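Local coordinates for protein leucine aminopeptidase A1, chloroplastic (Solanum lycopersicum, PDB 4KSI) that removes N-terminal amino acids, preferably leucine, from peptides as a two-magnesium aminopeptidase of the M17 family, and takes part in wound signalling and insect defence, at residues A38-Q43 and Q70-E75; L47-T52 and A141-S146; K300-D305 and D385-L390; G308-V313 and V381-A386. All coordinates share one frame; numbering follows the deposited sequence.

Contact 1: residues A38-Q43 and Q70-E75; sequences AVVQWQ and QQLDSE
The branched side chain of Val40 is set against three side chains of helix 67-75, where a short run of helical backbone conformation in the loop after strand 31-35 meets this helix at the surface of the macro-type N-terminal domain. With its chi1 at 83°, Val40 lodges CG1 between the backbone N and the carbonyl carbon and sends CG2 out anti to the N, and the two methyls find different neighbours. CG2 lies between Leu72 and Glu75: it is 4.0 Å from Leu72 CD2, the two side chains lying alongside and pointing opposite ways, and 3.8 Å from Glu75 CG, whose chain crosses it at about a right angle. CG1 lies beside the flat amide end of Gln71, 3.9 Å from its NE2. A beta-branched residue suits this place because its two methyls spread over three neighbours. An alanine here would probably take both methyls from Leu72 CD2, Glu75 CG and the far side of the Gln71 amide and open a gap beside the helix. Val39 packs on the sheet, against Leu47 and Ala143; its CG1 comes 4.2 Å from Leu72 CD1. No direct hydrogen bond joins the segments; instead a water accepts from Val40 N at 3.0 Å and donates to Gln71 OE1 at 2.8 Å.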
loop_
_atom_site.group_PDB
_atom_site.type_symbol
_atom_site.label_atom_id
_atom_site.label_comp_id
_atom_site.label_asym_id
_atom_site.label_seq_id
_atom_site.Cartn_x
_atom_site.Cartn_y
_atom_site.Cartn_z
ATOM N N ALA A 38 -33.572 -54.746 3.980
ATOM C CA ALA A 38 -34.369 -53.837 4.788
ATOM C C ALA A 38 -33.449 -53.120 5.766
ATOM O O ALA A 38 -32.546 -53.735 6.372
ATOM C CB ALA A 38 -35.475 -54.601 5.568
ATOM N N VAL A 39 -33.635 -51.810 5.915
ATOM C CA VAL A 39 -32.704 -51.032 6.683
ATOM C C VAL A 39 -32.624 -51.483 8.141
ATOM O O VAL A 39 -31.554 -51.487 8.763
ATOM C CB VAL A 39 -33.076 -49.543 6.573
ATOM C CG1 VAL A 39 -32.340 -48.724 7.618
ATOM C CG2 VAL A 39 -32.796 -49.002 5.162
ATOM N N VAL A 40 -33.760 -51.866 8.693
ATOM C CA VAL A 40 -33.824 -52.315 10.075
ATOM C C VAL A 40 -33.038 -53.629 10.298
ATOM O O VAL A 40 -32.636 -53.928 11.428
ATOM C CB VAL A 40 -35.304 -52.431 10.520
ATOM C CG1 VAL A 40 -35.946 -53.769 10.106
ATOM C CG2 VAL A 40 -35.454 -52.198 12.001
ATOM N N GLN A 41 -32.839 -54.415 9.228
ATOM C CA GLN A 41 -32.112 -55.705 9.279
ATOM C C GLN A 41 -30.612 -55.528 9.116
ATOM O O GLN A 41 -29.840 -56.411 9.474
ATOM C CB GLN A 41 -32.574 -56.647 8.154
ATOM C CG GLN A 41 -33.645 -57.647 8.535
ATOM C CD GLN A 41 -34.378 -58.234 7.348
ATOM O OE1 GLN A 41 -33.789 -58.619 6.300
ATOM N NE2 GLN A 41 -35.680 -58.283 7.485
ATOM N N TRP A 42 -30.185 -54.397 8.572
ATOM C CA TRP A 42 -28.776 -54.278 8.193
ATOM C C TRP A 42 -27.891 -54.273 9.422
ATOM O O TRP A 42 -28.276 -53.709 10.424
ATOM C CB TRP A 42 -28.542 -53.048 7.308
ATOM C CG TRP A 42 -27.118 -52.931 6.900
ATOM C CD1 TRP A 42 -26.479 -53.548 5.797
ATOM C CD2 TRP A 42 -26.083 -52.162 7.581
ATOM N NE1 TRP A 42 -25.141 -53.215 5.768
ATOM C CE2 TRP A 42 -24.843 -52.354 6.794
ATOM C CE3 TRP A 42 -26.060 -51.343 8.705
ATOM C CZ2 TRP A 42 -23.641 -51.758 7.156
ATOM C CZ3 TRP A 42 -24.847 -50.709 9.043
ATOM C CH2 TRP A 42 -23.666 -50.933 8.290
ATOM N N GLN A 43 -26.694 -54.855 9.333
ATOM C CA GLN A 43 -25.755 -54.988 10.480
ATOM C C GLN A 43 -24.407 -54.414 10.100
ATOM O O GLN A 43 -23.894 -54.734 9.034
ATOM C CB GLN A 43 -25.456 -56.474 10.775
ATOM C CG GLN A 43 -26.665 -57.342 10.925
ATOM C CD GLN A 43 -27.041 -57.492 12.367
ATOM O OE1 GLN A 43 -27.107 -56.503 13.121
ATOM N NE2 GLN A 43 -27.267 -58.745 12.782
ATOM N N GLN A 70 -39.998 -44.123 11.621
ATOM C CA GLN A 70 -40.975 -44.582 12.606
ATOM C C GLN A 70 -40.552 -45.963 13.115
ATOM O O GLN A 70 -40.518 -46.238 14.320
ATOM C CB GLN A 70 -42.372 -44.645 11.968
ATOM C CG GLN A 70 -43.538 -44.671 12.954
ATOM C CD GLN A 70 -44.916 -44.705 12.282
ATOM O OE1 GLN A 70 -45.833 -44.028 12.734
ATOM N NE2 GLN A 70 -45.064 -45.503 11.219
ATOM N N GLN A 71 -40.225 -46.814 12.172
ATOM C CA GLN A 71 -39.793 -48.157 12.476
ATOM C C GLN A 71 -38.475 -48.204 13.280
ATOM O O GLN A 71 -38.388 -48.922 14.276
ATOM C CB GLN A 71 -39.620 -48.920 11.176
ATOM C CG GLN A 71 -39.319 -50.378 11.409
ATOM C CD GLN A 71 -39.030 -51.099 10.119
ATOM O OE1 GLN A 71 -38.328 -50.571 9.220
ATOM N NE2 GLN A 71 -39.569 -52.311 10.000
ATOM N N LEU A 72 -37.457 -47.470 12.828
ATOM C CA LEU A 72 -36.196 -47.403 13.564
ATOM C C LEU A 72 -36.427 -46.849 14.949
ATOM O O LEU A 72 -35.908 -47.410 15.905
ATOM C CB LEU A 72 -35.125 -46.586 12.835
ATOM C CG LEU A 72 -34.706 -47.155 11.469
ATOM C CD1 LEU A 72 -33.763 -46.215 10.726
ATOM C CD2 LEU A 72 -34.008 -48.497 11.623
ATOM N N ASP A 73 -37.191 -45.753 15.075
ATOM C CA ASP A 73 -37.458 -45.172 16.409
ATOM C C ASP A 73 -38.141 -46.193 17.314
ATOM O O ASP A 73 -37.856 -46.308 18.511
ATOM C CB ASP A 73 -38.329 -43.926 16.334
ATOM C CG ASP A 73 -38.246 -43.106 17.613
ATOM O OD1 ASP A 73 -37.131 -43.135 18.206
ATOM O OD2 ASP A 73 -39.273 -42.467 18.025
ATOM N N SER A 74 -39.046 -46.959 16.717
ATOM C CA SER A 74 -39.813 -47.955 17.476
ATOM C C SER A 74 -38.891 -49.060 18.013
ATOM O O SER A 74 -38.969 -49.395 19.181
ATOM C CB SER A 74 -40.920 -48.515 16.617
ATOM O OG SER A 74 -41.672 -49.321 17.441
ATOM N N GLU A 75 -37.950 -49.532 17.196
ATOM C CA GLU A 75 -36.937 -50.448 17.701
ATOM C C GLU A 75 -36.070 -49.837 18.779
ATOM O O GLU A 75 -35.628 -50.531 19.682
ATOM C CB GLU A 75 -36.039 -50.953 16.581
ATOM C CG GLU A 75 -36.792 -51.737 15.519
ATOM C CD GLU A 75 -37.241 -53.099 16.031
ATOM O OE1 GLU A 75 -36.360 -53.970 16.226
ATOM O OE2 GLU A 75 -38.465 -53.288 16.265
HETATM O O HOH W 1 -36.375 -51.291 7.381
#

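Contact 2: residues L47-T52 and A141-S146; sequences LAIGAT and AVALAS
Two neighbouring parallel strands of the mixed six-stranded sheet in the macro-type N-terminal domain are joined here, Leu47 to Gly50 lying in register with Ala141 to Leu144. Four backbone hydrogen bonds link the segments: Ala48 N to Ala141 O (2.9 Å), Ala143 N to Ala48 O, Gly50 N to Ala143 O (2.8 Å) and Ala145 N to Gly50 O, the last donor lying beyond its strand. Ala48 uses its N and O on Ala141 and Ala143, which flank its partner Val142, the parallel pattern, and Gly50 repeats it round Leu144. On one face Leu47 CD1 reaches 3.9 Å from Ala141 CB and, in one of its two conformers, Ile49 CD1 lies 3.8 Å from Ala143 CB; small alanines let these long chains lean over the neighbouring strand. This face meets the loop bearing Val39 and Trp42. The other carries Ala48, Val142 and Leu144 under helix 119-134. Gly50 belongs to it too, and a CB there would be tight (3.3 Å) against Leu144 CD2 as that side chain stands. The same Ile49 conformer places CG2 anti to its backbone N, toward Ala145 CB (3.9 Å). Gly50 O also accepts from a water (3.0 Å), which accepts from Ser146 N.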
loop_
_atom_site.group_PDB
_atom_site.type_symbol
_atom_site.label_atom_id
_atom_site.label_comp_id
_atom_site.label_asym_id
_atom_site.label_seq_id
_atom_site.Cartn_x
_atom_site.Cartn_y
_atom_site.Cartn_z
ATOM N N LEU A 47 -25.032 -46.779 10.272
ATOM C CA LEU A 47 -26.011 -46.505 9.273
ATOM C C LEU A 47 -26.298 -45.012 9.185
ATOM O O LEU A 47 -26.688 -44.391 10.194
ATOM C CB LEU A 47 -27.294 -47.290 9.636
ATOM C CG LEU A 47 -28.534 -46.942 8.847
ATOM C CD1 LEU A 47 -28.490 -47.437 7.407
ATOM C CD2 LEU A 47 -29.772 -47.430 9.583
ATOM N N ALA A 48 -26.063 -44.419 8.006
ATOM C CA ALA A 48 -26.397 -43.019 7.752
ATOM C C ALA A 48 -27.706 -42.905 6.962
ATOM O O ALA A 48 -27.852 -43.563 5.905
ATOM C CB ALA A 48 -25.293 -42.373 6.976
ATOM N N ILE A 49 -28.673 -42.109 7.452
ATOM C CA ILE A 49 -29.944 -41.939 6.749
ATOM C C ILE A 49 -30.063 -40.499 6.247
ATOM O O ILE A 49 -29.963 -39.568 7.028
ATOM C CB ILE A 49 -31.155 -42.259 7.660
ATOM C CG1 ILE A 49 -31.079 -43.707 8.196
ATOM C CG2 ILE A 49 -32.489 -42.011 6.935
ATOM C CD1 ILE A 49 -31.253 -44.773 7.135
ATOM N N GLY A 50 -30.276 -40.311 4.942
ATOM C CA GLY A 50 -30.527 -38.971 4.405
ATOM C C GLY A 50 -32.019 -38.631 4.567
ATOM O O GLY A 50 -32.897 -39.342 4.074
ATOM N N ALA A 51 -32.310 -37.535 5.255
ATOM C CA ALA A 51 -33.674 -37.140 5.529
ATOM C C ALA A 51 -33.894 -35.675 5.094
ATOM O O ALA A 51 -33.123 -34.745 5.492
ATOM C CB ALA A 51 -33.934 -37.287 7.024
ATOM N N THR A 52 -34.973 -35.454 4.361
ATOM C CA THR A 52 -35.378 -34.096 3.992
ATOM C C THR A 52 -36.192 -33.523 5.146
ATOM O O THR A 52 -36.557 -34.253 6.069
ATOM C CB THR A 52 -36.304 -34.091 2.768
ATOM O OG1 THR A 52 -37.535 -34.720 3.133
ATOM C CG2 THR A 52 -35.681 -34.832 1.599
ATOM N N ALA A 141 -23.482 -48.245 5.991
ATOM C CA ALA A 141 -24.555 -48.286 5.023
ATOM C C ALA A 141 -25.135 -46.879 4.939
ATOM O O ALA A 141 -25.050 -46.127 5.916
ATOM C CB ALA A 141 -25.630 -49.271 5.480
ATOM N N VAL A 142 -25.735 -46.542 3.797
ATOM C CA VAL A 142 -26.439 -45.260 3.627
ATOM C C VAL A 142 -27.773 -45.604 3.008
ATOM O O VAL A 142 -27.829 -46.459 2.108
ATOM C CB VAL A 142 -25.664 -44.327 2.657
ATOM C CG1 VAL A 142 -26.416 -43.019 2.434
ATOM C CG2 VAL A 142 -24.290 -44.018 3.258
ATOM N N ALA A 143 -28.844 -44.971 3.494
ATOM C CA ALA A 143 -30.162 -45.082 2.848
ATOM C C ALA A 143 -30.821 -43.722 2.872
ATOM O O ALA A 143 -30.442 -42.822 3.647
ATOM C CB ALA A 143 -31.035 -46.070 3.589
ATOM N N LEU A 144 -31.840 -43.572 2.036
ATOM C CA LEU A 144 -32.715 -42.410 2.082
ATOM C C LEU A 144 -33.923 -42.731 2.958
ATOM O O LEU A 144 -34.433 -43.855 2.923
ATOM C CB LEU A 144 -33.177 -42.036 0.680
ATOM C CG LEU A 144 -32.071 -41.681 -0.327
ATOM C CD1 LEU A 144 -32.669 -41.138 -1.653
ATOM C CD2 LEU A 144 -31.115 -40.645 0.316
ATOM N N ALA A 145 -34.392 -41.740 3.727
ATOM C CA ALA A 145 -35.584 -41.944 4.565
ATOM C C ALA A 145 -36.778 -42.204 3.653
ATOM O O ALA A 145 -37.729 -42.896 4.040
ATOM C CB ALA A 145 -35.843 -40.748 5.458
ATOM N N SER A 146 -36.757 -41.632 2.450
ATOM C CA SER A 146 -37.834 -41.843 1.492
ATOM C C SER A 146 -37.339 -41.937 0.040
ATOM O O SER A 146 -36.485 -41.145 -0.379
ATOM C CB SER A 146 -38.881 -40.728 1.608
ATOM O OG SER A 146 -39.946 -40.961 0.707
HETATM O O HOH W 2 -34.991 -38.953 2.013
#

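Contact 3: residues K300-D305 and D385-L390; sequences KGLTFD and DAEGRL. With MG (magnesium ion), chain B; MG (magnesium ion), chain C; SO4 (sulfate ion), chain D.
Asp305 and Glu387 reach in from the two sides of the contact, their carboxylate planes 57° apart, to clasp a pair of magnesium ions. Asp305 OD2 and Glu387 OE1 both bind the first ion, at 2.0 Å each, and Asp385 chelates it with OD1 and its backbone O. Glu387 OE2 reaches the second ion, so this glutamate bridges through two separate oxygens; Lys300 NZ binds that ion at 2.3 Å, Asp325 also holds it, Asp305 OD2 leans on it at a long 2.7 Å, and a water bridges the metals. This is the M17 two-metal centre, formed where strands 293-302 and 304-305 face the NTDAEGRL signature. Lys300 runs extended past Gly388, its CE 3.7 Å from Gly388 CA, where a CB would clash. A sulfate, probably from the crystallisation liquor, accepts from Gly388 N at O1 (2.8 Å). Arg389, a predicted active-site residue, grips it with its backbone N and NE to O4 (NE 2.7 Å) and NH2 to O3 (3.0 Å). A leucine in its place would probably leave O3 without its guanidinium donor and O4 with the backbone N but no NE. Farther out, Asp305 OD1 accepts from Gly307 N and Asn358 ND2, and Asp385 pairs with Lys312.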
loop_
_atom_site.group_PDB
_atom_site.type_symbol
_atom_site.label_atom_id
_atom_site.label_comp_id
_atom_site.label_asym_id
_atom_site.label_seq_id
_atom_site.Cartn_x
_atom_site.Cartn_y
_atom_site.Cartn_z
ATOM N N LYS A 300 -3.587 -26.131 -17.856
ATOM C CA LYS A 300 -2.495 -25.280 -17.508
ATOM C C LYS A 300 -1.672 -26.023 -16.468
ATOM O O LYS A 300 -2.203 -26.477 -15.445
ATOM C CB LYS A 300 -3.028 -23.978 -16.896
ATOM C CG LYS A 300 -1.904 -23.079 -16.392
ATOM C CD LYS A 300 -2.454 -21.834 -15.688
ATOM C CE LYS A 300 -1.334 -21.114 -14.954
ATOM N NZ LYS A 300 -1.883 -19.920 -14.254
ATOM N N GLY A 301 -0.372 -26.149 -16.721
ATOM C CA GLY A 301 0.451 -26.976 -15.874
ATOM C C GLY A 301 1.648 -26.226 -15.291
ATOM O O GLY A 301 2.807 -26.662 -15.419
ATOM N N LEU A 302 1.353 -25.140 -14.593
ATOM C CA LEU A 302 2.395 -24.410 -13.853
ATOM C C LEU A 302 2.545 -25.113 -12.495
ATOM O O LEU A 302 1.739 -24.874 -11.555
ATOM C CB LEU A 302 2.006 -22.909 -13.702
ATOM C CG LEU A 302 2.493 -21.970 -14.839
ATOM C CD1 LEU A 302 4.004 -21.736 -14.747
ATOM C CD2 LEU A 302 2.210 -22.610 -16.204
ATOM N N THR A 303 3.610 -25.902 -12.339
ATOM C CA THR A 303 3.776 -26.650 -11.128
ATOM C C THR A 303 4.114 -25.732 -9.942
ATOM O O THR A 303 3.934 -26.114 -8.743
ATOM C CB THR A 303 4.836 -27.764 -11.311
ATOM O OG1 THR A 303 6.104 -27.169 -11.587
ATOM C CG2 THR A 303 4.444 -28.778 -12.431
ATOM N N PHE A 304 4.635 -24.554 -10.265
ATOM C CA PHE A 304 4.702 -23.432 -9.323
ATOM C C PHE A 304 4.711 -22.127 -10.096
ATOM O O PHE A 304 5.291 -22.037 -11.190
ATOM C CB PHE A 304 5.933 -23.451 -8.389
ATOM C CG PHE A 304 5.830 -22.410 -7.303
ATOM C CD1 PHE A 304 4.904 -22.572 -6.255
ATOM C CD2 PHE A 304 6.527 -21.204 -7.399
ATOM C CE1 PHE A 304 4.721 -21.558 -5.288
ATOM C CE2 PHE A 304 6.392 -20.224 -6.436
ATOM C CZ PHE A 304 5.478 -20.400 -5.384
ATOM N N ASP A 305 4.136 -21.077 -9.514
ATOM C CA ASP A 305 4.138 -19.769 -10.169
ATOM C C ASP A 305 4.527 -18.712 -9.161
ATOM O O ASP A 305 3.725 -18.343 -8.284
ATOM C CB ASP A 305 2.753 -19.447 -10.734
ATOM C CG ASP A 305 2.694 -18.073 -11.420
ATOM O OD1 ASP A 305 3.751 -17.487 -11.766
ATOM O OD2 ASP A 305 1.551 -17.554 -11.618
ATOM N N ASP A 385 3.591 -12.350 -14.760
ATOM C CA ASP A 385 2.714 -13.138 -13.925
ATOM C C ASP A 385 1.415 -13.529 -14.674
ATOM O O ASP A 385 0.515 -14.188 -14.123
ATOM C CB ASP A 385 2.396 -12.399 -12.628
ATOM C CG ASP A 385 1.710 -13.320 -11.592
ATOM O OD1 ASP A 385 1.695 -14.602 -11.727
ATOM O OD2 ASP A 385 1.188 -12.791 -10.630
ATOM N N ALA A 386 1.294 -13.110 -15.935
ATOM C CA ALA A 386 0.227 -13.636 -16.766
ATOM C C ALA A 386 0.876 -14.647 -17.739
ATOM O O ALA A 386 0.765 -14.524 -18.974
ATOM C CB ALA A 386 -0.525 -12.490 -17.484
ATOM N N GLU A 387 1.530 -15.661 -17.169
ATOM C CA GLU A 387 2.422 -16.574 -17.909
ATOM C C GLU A 387 1.661 -17.816 -18.331
ATOM O O GLU A 387 2.026 -18.488 -19.288
ATOM C CB GLU A 387 3.620 -16.985 -17.005
ATOM C CG GLU A 387 3.299 -18.085 -15.959
ATOM C CD GLU A 387 2.229 -17.679 -14.931
ATOM O OE1 GLU A 387 2.207 -16.525 -14.400
ATOM O OE2 GLU A 387 1.355 -18.530 -14.628
ATOM N N GLY A 388 0.577 -18.119 -17.629
ATOM C CA GLY A 388 -0.179 -19.332 -17.941
ATOM C C GLY A 388 -0.767 -19.259 -19.333
ATOM O O GLY A 388 -0.740 -20.264 -20.101
ATOM N N ARG A 389 -1.265 -18.081 -19.709
ATOM C CA ARG A 389 -1.825 -17.962 -21.049
ATOM C C ARG A 389 -0.744 -18.119 -22.163
ATOM O O ARG A 389 -1.091 -18.495 -23.279
ATOM C CB ARG A 389 -2.577 -16.632 -21.201
ATOM C CG ARG A 389 -1.638 -15.402 -21.085
ATOM C CD ARG A 389 -2.485 -14.129 -20.795
ATOM N NE ARG A 389 -3.124 -14.209 -19.489
ATOM C CZ ARG A 389 -4.033 -13.328 -19.028
ATOM N NH1 ARG A 389 -4.400 -12.253 -19.770
ATOM N NH2 ARG A 389 -4.517 -13.489 -17.820
ATOM N N LEU A 390 0.527 -17.818 -21.866
ATOM C CA LEU A 390 1.632 -17.982 -22.831
ATOM C C LEU A 390 1.905 -19.483 -23.005
ATOM O O LEU A 390 2.091 -19.923 -24.119
ATOM C CB LEU A 390 2.917 -17.322 -22.279
ATOM C CG LEU A 390 2.899 -15.792 -21.994
ATOM C CD1 LEU A 390 4.262 -15.286 -21.482
ATOM C CD2 LEU A 390 2.519 -15.046 -23.279
HETATM MG MG MG B . 0.919 -16.108 -12.925
HETATM MG MG MG C . -0.132 -18.881 -13.187
HETATM S S SO4 D . -2.180 -16.494 -16.495
HETATM O O1 SO4 D . -0.921 -16.667 -15.718
HETATM O O2 SO4 D . -2.680 -17.808 -15.976
HETATM O O3 SO4 D . -3.097 -15.431 -15.983
HETATM O O4 SO4 D . -2.067 -16.170 -17.883
HETATM O O HOH W 3 -0.849 -16.515 -12.951
#

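Contact 4: residues G308-V313 and V381-A386; sequences GYNLKV and VNNTDA. With MG (magnesium ion), chain B.
Thr384 OG1 is gripped from two residues of the facing loop: Asn310 N donates to it at 2.9 Å in a nearly straight bond (167°), and the hydroxyl is also hydrogen-bonded to Gly307 O. A threonine suits this place because one hydroxyl can both accept and donate; its chi1 of 64° turns OG1 between its own N and carbonyl carbon, facing the other loop. Gly308 has positive phi, and a CB on it would clash with that same oxygen, so glycine fits twice over. Asn383 and Asn310 stack their side-chain amides, the planes 28° apart. Asn383 OD1 accepts from Asp385 N at 2.8 Å, in the carbonyl plane, forming an Asx turn, while Asn383 to Ala386 make a type I beta turn. These turns hold the backbone that carries Asp385.

Lys312, predicted to be an active-site residue, bends at its last torsion and crosses Asp385 at about a right angle. Its NZ forms a salt bridge with both carboxylate oxygens, 3.0 Å to OD1 and 2.9 Å to OD2, using the syn lone pair of each. A water donates to Asp385 OD2 (2.7 Å) and to Asn310 O, linking the loops once more. Leu311 touches Leu311 of two neighbouring subunits, consistent with a place near the threefold axis of a trimer, and Tyr309 OH is hydrogen-bonded to Ser361 O of its own chain and to Ile360 N of one of them. Segment 308-313 lies in the connection from strand 304-305 to helix 327-342, packed against the loop between strand 378-380 and helix 388-401.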
loop_
_atom_site.group_PDB
_atom_site.type_symbol
_atom_site.label_atom_id
_atom_site.label_comp_id
_atom_site.label_asym_id
_atom_site.label_seq_id
_atom_site.Cartn_x
_atom_site.Cartn_y
_atom_site.Cartn_z
ATOM N N GLY A 308 7.354 -14.705 -11.596
ATOM C CA GLY A 308 8.552 -14.341 -12.391
ATOM C C GLY A 308 8.984 -12.953 -11.938
ATOM O O GLY A 308 8.720 -12.559 -10.772
ATOM N N TYR A 309 9.646 -12.184 -12.825
ATOM C CA TYR A 309 10.048 -10.810 -12.426
ATOM C C TYR A 309 8.881 -9.918 -11.904
ATOM O O TYR A 309 9.099 -9.037 -11.049
ATOM C CB TYR A 309 10.860 -10.086 -13.520
ATOM C CG TYR A 309 12.333 -10.529 -13.449
ATOM C CD1 TYR A 309 13.216 -9.948 -12.503
ATOM C CD2 TYR A 309 12.809 -11.564 -14.259
ATOM C CE1 TYR A 309 14.559 -10.382 -12.389
ATOM C CE2 TYR A 309 14.145 -11.986 -14.170
ATOM C CZ TYR A 309 15.017 -11.398 -13.223
ATOM O OH TYR A 309 16.325 -11.849 -13.129
ATOM N N ASN A 310 7.667 -10.165 -12.396
ATOM C CA ASN A 310 6.485 -9.564 -11.801
ATOM C C ASN A 310 6.092 -10.438 -10.592
ATOM O O ASN A 310 4.987 -11.027 -10.529
ATOM C CB ASN A 310 5.360 -9.502 -12.846
ATOM C CG ASN A 310 5.519 -8.303 -13.813
ATOM O OD1 ASN A 310 5.250 -7.107 -13.446
ATOM N ND2 ASN A 310 5.913 -8.590 -15.018
ATOM N N LEU A 311 7.002 -10.539 -9.641
ATOM C CA LEU A 311 6.830 -11.369 -8.447
ATOM C C LEU A 311 5.462 -11.097 -7.738
ATOM O O LEU A 311 5.064 -9.910 -7.528
ATOM C CB LEU A 311 7.961 -10.988 -7.453
ATOM C CG LEU A 311 8.031 -11.850 -6.176
ATOM C CD1 LEU A 311 8.205 -13.374 -6.434
ATOM C CD2 LEU A 311 9.169 -11.267 -5.333
ATOM N N LYS A 312 4.794 -12.175 -7.338
ATOM C CA LYS A 312 3.599 -12.083 -6.480
ATOM C C LYS A 312 3.936 -11.505 -5.106
ATOM O O LYS A 312 4.687 -12.110 -4.332
ATOM C CB LYS A 312 3.009 -13.493 -6.349
ATOM C CG LYS A 312 2.360 -13.999 -7.631
ATOM C CD LYS A 312 1.886 -15.447 -7.475
ATOM C CE LYS A 312 1.339 -16.014 -8.803
ATOM N NZ LYS A 312 0.177 -15.131 -9.243
ATOM N N VAL A 313 3.493 -10.294 -4.832
ATOM C CA VAL A 313 3.805 -9.593 -3.562
ATOM C C VAL A 313 2.508 -9.066 -2.919
ATOM O O VAL A 313 1.477 -8.992 -3.579
ATOM C CB VAL A 313 4.792 -8.397 -3.768
ATOM C CG1 VAL A 313 6.126 -8.903 -4.224
ATOM C CG2 VAL A 313 4.190 -7.350 -4.730
ATOM N N VAL A 381 5.197 -9.230 -23.431
ATOM C CA VAL A 381 4.872 -9.739 -22.110
ATOM C C VAL A 381 4.931 -8.599 -21.109
ATOM O O VAL A 381 5.953 -8.446 -20.438
ATOM C CB VAL A 381 5.793 -10.931 -21.697
ATOM C CG1 VAL A 381 5.390 -11.502 -20.305
ATOM C CG2 VAL A 381 5.688 -12.028 -22.756
ATOM N N ASN A 382 3.836 -7.805 -21.011
ATOM C CA ASN A 382 3.868 -6.634 -20.145
ATOM C C ASN A 382 3.712 -7.044 -18.704
ATOM O O ASN A 382 3.891 -6.200 -17.831
ATOM C CB ASN A 382 2.812 -5.544 -20.531
ATOM C CG ASN A 382 1.397 -6.063 -20.523
ATOM O OD1 ASN A 382 1.132 -7.199 -20.955
ATOM N ND2 ASN A 382 0.445 -5.233 -20.033
ATOM N N ASN A 383 3.377 -8.320 -18.425
ATOM C CA ASN A 383 3.392 -8.791 -17.018
ATOM C C ASN A 383 3.763 -10.262 -17.006
ATOM O O ASN A 383 3.063 -11.061 -17.615
ATOM C CB ASN A 383 2.011 -8.573 -16.332
ATOM C CG ASN A 383 2.049 -8.819 -14.805
ATOM O OD1 ASN A 383 2.634 -9.807 -14.314
ATOM N ND2 ASN A 383 1.400 -7.911 -14.037
ATOM N N THR A 384 4.864 -10.632 -16.375
ATOM C CA THR A 384 5.292 -12.029 -16.449
ATOM C C THR A 384 4.476 -12.935 -15.568
ATOM O O THR A 384 4.682 -14.142 -15.577
ATOM C CB THR A 384 6.787 -12.213 -16.042
ATOM O OG1 THR A 384 6.954 -11.852 -14.660
ATOM C CG2 THR A 384 7.703 -11.312 -16.937
ATOM N N ASP A 385 3.591 -12.350 -14.760
ATOM C CA ASP A 385 2.714 -13.138 -13.925
ATOM C C ASP A 385 1.415 -13.529 -14.674
ATOM O O ASP A 385 0.515 -14.188 -14.123
ATOM C CB ASP A 385 2.396 -12.399 -12.628
ATOM C CG ASP A 385 1.710 -13.320 -11.592
ATOM O OD1 ASP A 385 1.695 -14.602 -11.727
ATOM O OD2 ASP A 385 1.188 -12.791 -10.630
ATOM N N ALA A 386 1.294 -13.110 -15.935
ATOM C CA ALA A 386 0.227 -13.636 -16.766
ATOM C C ALA A 386 0.876 -14.647 -17.739
ATOM O O ALA A 386 0.765 -14.524 -18.974
ATOM C CB ALA A 386 -0.525 -12.490 -17.484
HETATM MG MG MG B . 0.919 -16.108 -12.925
HETATM O O HOH W 4 2.396 -10.501 -9.715
HETATM O O HOH W 3 -0.849 -16.515 -12.951
#

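Overall arrangement
From the N terminus, contact 1 closes the path from the loop after strand 31-35 to helix 67-75, and contact 2 spans the longer excursion from strand 46-52 to strand 139-144. The two cross, because 47-52 falls between 38-43 and 70-75, and they touch where Val39 and Trp42 lie on the sheet. Both belong to the N-terminal domain. The chain then enters the catalytic domain, where contact 3 lies, its centre about 44 Å from that of contact 2. There contact 4 joins two loops inside the span of contact 3, apart from the shared Asp385 and Ala386, so the strand segment, the loop before helix 388-401 and, through Lys312, the facing loop meet round the two-magnesium centre.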